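YjbQ family protein (Sulfolobus tokodaii, PDB 1VE0) is of uncharacterised function but binds zinc ions and belongs to the YjbQ (UPF0047) family. Local coordinates at residues A[55-58]-A[59-62]; A[64-68]-A[69-73]. All coordinates share one frame; numbering follows the deposited sequence.

How the interactions relate
Interactions 1 and 2 follow one another along a single helix, residues 55-68: the first spans its opening turns, the second its last turn and the loop beyond. Their centres lie about 15 Å apart, and apart from the chain itself nothing joins them directly. Zinc is nearer the first: the side chain of Leu-57 is about 5 Å from a bound zinc ion, against about 12 Å for the side chain of Val-69. Both interactions also touch the second subunit. Asp-60 of interaction 1 bonds the backbone of Glu-76 and His-77 there, and His-77 belongs to the zinc site, while Trp-64 of interaction 2 stacks on Phe-75 of that subunit.

Interaction 1. Residues A[55-58]-A[59-62]; sequences SGLM and KDFL
With CG of Phe-61 anti to its carbonyl carbon (chi1 -64°), the ring folds back along the helix toward Leu-57, one turn earlier, whose own chi1 of -149° brings CG to the end of that ring. Leu-57 CG lies 3.6 Å from Phe-61 CZ, and the two side chains slant across one another. Leu-57 O sits over one face of the ring, displaced toward its rim, with Phe-61 CD2 3.2 Å away. The same oxygen accepts Phe-61 N at 3.0 Å (N-H...O 163°), a straight alpha-helical i to i+4 bond, so backbone and ring meet at one carbonyl. Met-58, a selenomethionine, adds a looser apolar contact, its SE 4.4 Å from Phe-61 CE2. Beyond the helix, the ring packs on Ile-115 and Leu-117 of strand 113-118 and on Ile-49 of strand 46-51. An alanine here is likely to leave Leu-57 CG without its aromatic neighbour and to open a gap against these strands.

Gly-56 O has two donors: Asp-60 N at 2.9 Å, in the carbonyl plane, and Lys-59 N, which approaches from above that plane on a more bent bond. One turn on, Leu-57 CD1 meets Asp-60 OD1 at 3.7 Å, the side chains nearly perpendicular. The carboxylate's stronger partners are in the second subunit, where OD2 takes Glu-76 N and OD1 takes His-77 N. Both oxygens of this buried group are thereby satisfied by backbone N-H groups, which would probably stabilise its negative charge beside the apolar Leu-57.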
loop_
_atom_site.group_PDB
_atom_site.type_symbol
_atom_site.label_atom_id
_atom_site.label_comp_id
_atom_site.label_asym_id
_atom_site.label_seq_id
_atom_site.Cartn_x
_atom_site.Cartn_y
_atom_site.Cartn_z
ATOM N N SER A 55 21.384 -8.880 -0.559
ATOM C CA SER A 55 21.530 -9.624 -1.806
ATOM C C SER A 55 20.534 -10.760 -2.053
ATOM O O SER A 55 19.889 -10.802 -3.104
ATOM C CB SER A 55 22.948 -10.183 -1.917
ATOM O OG SER A 55 23.049 -10.974 -3.083
ATOM N N GLY A 56 20.416 -11.681 -1.101
ATOM C CA GLY A 56 19.506 -12.800 -1.271
ATOM C C GLY A 56 18.053 -12.370 -1.346
ATOM O O GLY A 56 17.287 -12.828 -2.200
ATOM N N LEU A 57 17.683 -11.465 -0.444
ATOM C CA LEU A 57 16.325 -10.950 -0.365
ATOM C C LEU A 57 15.935 -10.243 -1.671
ATOM O O LEU A 57 14.797 -10.333 -2.118
ATOM C CB LEU A 57 16.243 -10.000 0.832
ATOM C CG LEU A 57 14.954 -9.840 1.626
ATOM C CD1 LEU A 57 14.395 -11.196 2.045
ATOM C CD2 LEU A 57 15.256 -8.971 2.849
HETATM N N MSE A 58 16.883 -9.556 -2.298
HETATM C CA MSE A 58 16.587 -8.868 -3.548
HETATM C C MSE A 58 16.129 -9.885 -4.595
HETATM O O MSE A 58 15.375 -9.548 -5.505
HETATM C CB MSE A 58 17.809 -8.086 -4.026
HETATM C CG MSE A 58 18.089 -6.842 -3.197
HETATM SE SE MSE A 58 16.636 -5.523 -3.344
HETATM C CE MSE A 58 17.386 -4.521 -4.836
ATOM N N LYS A 59 16.575 -11.133 -4.452
ATOM C CA LYS A 59 16.161 -12.197 -5.360
ATOM C C LYS A 59 14.812 -12.758 -4.878
ATOM O O LYS A 59 13.902 -12.984 -5.675
ATOM C CB LYS A 59 17.189 -13.334 -5.382
ATOM C CG LYS A 59 18.528 -13.012 -6.028
ATOM C CD LYS A 59 19.373 -14.281 -6.055
ATOM C CE LYS A 59 20.714 -14.091 -6.737
ATOM N NZ LYS A 59 21.690 -13.369 -5.883
ATOM N N ASP A 60 14.705 -12.991 -3.570
ATOM C CA ASP A 60 13.481 -13.515 -2.954
ATOM C C ASP A 60 12.211 -12.731 -3.326
ATOM O O ASP A 60 11.170 -13.332 -3.605
ATOM C CB ASP A 60 13.615 -13.514 -1.423
ATOM C CG ASP A 60 14.625 -14.532 -0.912
ATOM O OD1 ASP A 60 15.157 -14.328 0.208
ATOM O OD2 ASP A 60 14.879 -15.537 -1.616
ATOM N N PHE A 61 12.279 -11.398 -3.314
ATOM C CA PHE A 61 11.091 -10.607 -3.641
ATOM C C PHE A 61 10.553 -11.003 -5.013
ATOM O O PHE A 61 9.349 -11.179 -5.191
ATOM C CB PHE A 61 11.388 -9.092 -3.646
ATOM C CG PHE A 61 11.792 -8.537 -2.311
ATOM C CD1 PHE A 61 11.051 -8.823 -1.162
ATOM C CD2 PHE A 61 12.936 -7.749 -2.191
ATOM C CE1 PHE A 61 11.446 -8.338 0.086
ATOM C CE2 PHE A 61 13.338 -7.262 -0.949
ATOM C CZ PHE A 61 12.589 -7.558 0.195
ATOM N N LEU A 62 11.464 -11.139 -5.974
ATOM C CA LEU A 62 11.115 -11.499 -7.341
ATOM C C LEU A 62 10.653 -12.947 -7.452
ATOM O O LEU A 62 9.625 -13.227 -8.064
ATOM C CB LEU A 62 12.316 -11.260 -8.258
ATOM C CG LEU A 62 12.843 -9.826 -8.168
ATOM C CD1 LEU A 62 14.099 -9.687 -9.015
ATOM C CD2 LEU A 62 11.754 -8.864 -8.628
#

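Interaction 2. Residues A[64-68]-A[69-73]; sequences WAKKL and VPPDG
The last alpha-helical bond, Val-69 N to Ala-65 O at 3.0 Å and 165°, closes the turn before the chain leaves helical geometry at Val-69 (phi -133°, psi 80°). Lys-66 O would be the next acceptor, but Pro-70 N, 3.1 Å from it, has no hydrogen to give. Instead Pro-70 CA makes a CA-H...O contact with that oxygen at 3.2 Å, and the ring follows, its CG 3.5 Å from Lys-66 O. A water bridges the junction, donating to Val-69 O at 2.7 Å and weakly to Ala-65 O. This is a helix C-terminus followed by a proline, and a type I beta turn from Pro-70 to Gly-73 then redirects the chain, closed by Gly-73 N to Pro-70 O at 2.8 Å. Among the side chains, Val-69 CG2, anti to its carbonyl carbon, lies 4.2 Å from Leu-68 CB, while the valine as a whole packs on Val-88 and Ile-89 of helix 84-93. Pro-71 CG lies loosely along the aliphatic part of Lys-66, 4.3 Å from its CG; the charged end makes a cation-pi contact with Phe-16. Trp-64 of the third subunit packs against both Val-69 and Pro-70.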
loop_
_atom_site.group_PDB
_atom_site.type_symbol
_atom_site.label_atom_id
_atom_site.label_comp_id
_atom_site.label_asym_id
_atom_site.label_seq_id
_atom_site.Cartn_x
_atom_site.Cartn_y
_atom_site.Cartn_z
ATOM N N TRP A 64 9.409 -14.876 -5.128
ATOM C CA TRP A 64 8.141 -15.123 -4.460
ATOM C C TRP A 64 7.010 -14.434 -5.199
ATOM O O TRP A 64 5.872 -14.897 -5.182
ATOM C CB TRP A 64 8.209 -14.701 -2.995
ATOM C CG TRP A 64 8.833 -15.785 -2.197
ATOM C CD1 TRP A 64 10.167 -15.986 -1.982
ATOM C CD2 TRP A 64 8.162 -16.928 -1.658
ATOM N NE1 TRP A 64 10.369 -17.195 -1.347
ATOM C CE2 TRP A 64 9.154 -17.792 -1.139
ATOM C CE3 TRP A 64 6.815 -17.311 -1.569
ATOM C CZ2 TRP A 64 8.842 -19.015 -0.543
ATOM C CZ3 TRP A 64 6.505 -18.528 -0.973
ATOM C CH2 TRP A 64 7.515 -19.365 -0.469
ATOM N N ALA A 65 7.328 -13.335 -5.871
ATOM C CA ALA A 65 6.315 -12.649 -6.654
ATOM C C ALA A 65 5.923 -13.651 -7.739
ATOM O O ALA A 65 4.740 -13.847 -8.029
ATOM C CB ALA A 65 6.894 -11.392 -7.282
ATOM N N LYS A 66 6.927 -14.294 -8.330
ATOM C CA LYS A 66 6.674 -15.284 -9.374
ATOM C C LYS A 66 5.873 -16.470 -8.846
ATOM O O LYS A 66 5.064 -17.047 -9.574
ATOM C CB LYS A 66 7.990 -15.788 -9.983
ATOM C CG LYS A 66 8.644 -14.788 -10.917
ATOM C CD LYS A 66 9.715 -15.421 -11.804
ATOM C CE LYS A 66 10.909 -15.877 -11.002
ATOM N NZ LYS A 66 12.030 -16.304 -11.882
ATOM N N LYS A 67 6.097 -16.834 -7.587
ATOM C CA LYS A 67 5.380 -17.961 -6.995
ATOM C C LYS A 67 3.916 -17.618 -6.759
ATOM O O LYS A 67 3.032 -18.449 -6.959
ATOM C CB LYS A 67 6.001 -18.371 -5.656
ATOM C CG LYS A 67 7.390 -18.966 -5.727
ATOM C CD LYS A 67 7.798 -19.503 -4.352
ATOM C CE LYS A 67 9.164 -20.169 -4.382
ATOM N NZ LYS A 67 10.233 -19.224 -4.795
ATOM N N LEU A 68 3.662 -16.390 -6.323
ATOM C CA LEU A 68 2.303 -15.954 -6.046
ATOM C C LEU A 68 1.482 -15.749 -7.308
ATOM O O LEU A 68 0.309 -16.120 -7.363
ATOM C CB LEU A 68 2.342 -14.664 -5.236
ATOM C CG LEU A 68 3.091 -14.804 -3.909
ATOM C CD1 LEU A 68 3.337 -13.427 -3.298
ATOM C CD2 LEU A 68 2.260 -15.680 -2.972
ATOM N N VAL A 69 2.100 -15.155 -8.322
ATOM C CA VAL A 69 1.419 -14.897 -9.588
ATOM C C VAL A 69 2.328 -15.332 -10.746
ATOM O O VAL A 69 3.001 -14.513 -11.361
ATOM C CB VAL A 69 1.082 -13.401 -9.735
ATOM C CG1 VAL A 69 0.174 -13.189 -10.942
ATOM C CG2 VAL A 69 0.413 -12.897 -8.459
ATOM N N PRO A 70 2.359 -16.642 -11.047
ATOM C CA PRO A 70 3.185 -17.203 -12.124
ATOM C C PRO A 70 3.004 -16.507 -13.468
ATOM O O PRO A 70 1.881 -16.349 -13.946
ATOM C CB PRO A 70 2.731 -18.660 -12.174
ATOM C CG PRO A 70 2.389 -18.949 -10.750
ATOM C CD PRO A 70 1.600 -17.708 -10.370
ATOM N N PRO A 71 4.108 -16.077 -14.095
ATOM C CA PRO A 71 4.054 -15.398 -15.396
ATOM C C PRO A 71 3.419 -16.306 -16.452
ATOM O O PRO A 71 2.857 -15.843 -17.440
ATOM C CB PRO A 71 5.525 -15.133 -15.712
ATOM C CG PRO A 71 6.158 -15.043 -14.371
ATOM C CD PRO A 71 5.491 -16.149 -13.597
ATOM N N ASP A 72 3.526 -17.608 -16.224
ATOM C CA ASP A 72 3.001 -18.614 -17.141
ATOM C C ASP A 72 1.545 -18.898 -16.802
ATOM O O ASP A 72 0.916 -19.773 -17.400
ATOM C CB ASP A 72 3.821 -19.892 -16.990
ATOM C CG ASP A 72 5.198 -19.622 -16.409
ATOM O OD1 ASP A 72 6.191 -19.661 -17.175
ATOM O OD2 ASP A 72 5.282 -19.347 -15.182
ATOM N N GLY A 73 1.018 -18.156 -15.833
ATOM C CA GLY A 73 -0.357 -18.354 -15.419
ATOM C C GLY A 73 -1.370 -17.918 -16.457
ATOM O O GLY A 73 -1.017 -17.362 -17.500
HETATM O O HOH W 1 4.560 -12.394 -10.848
#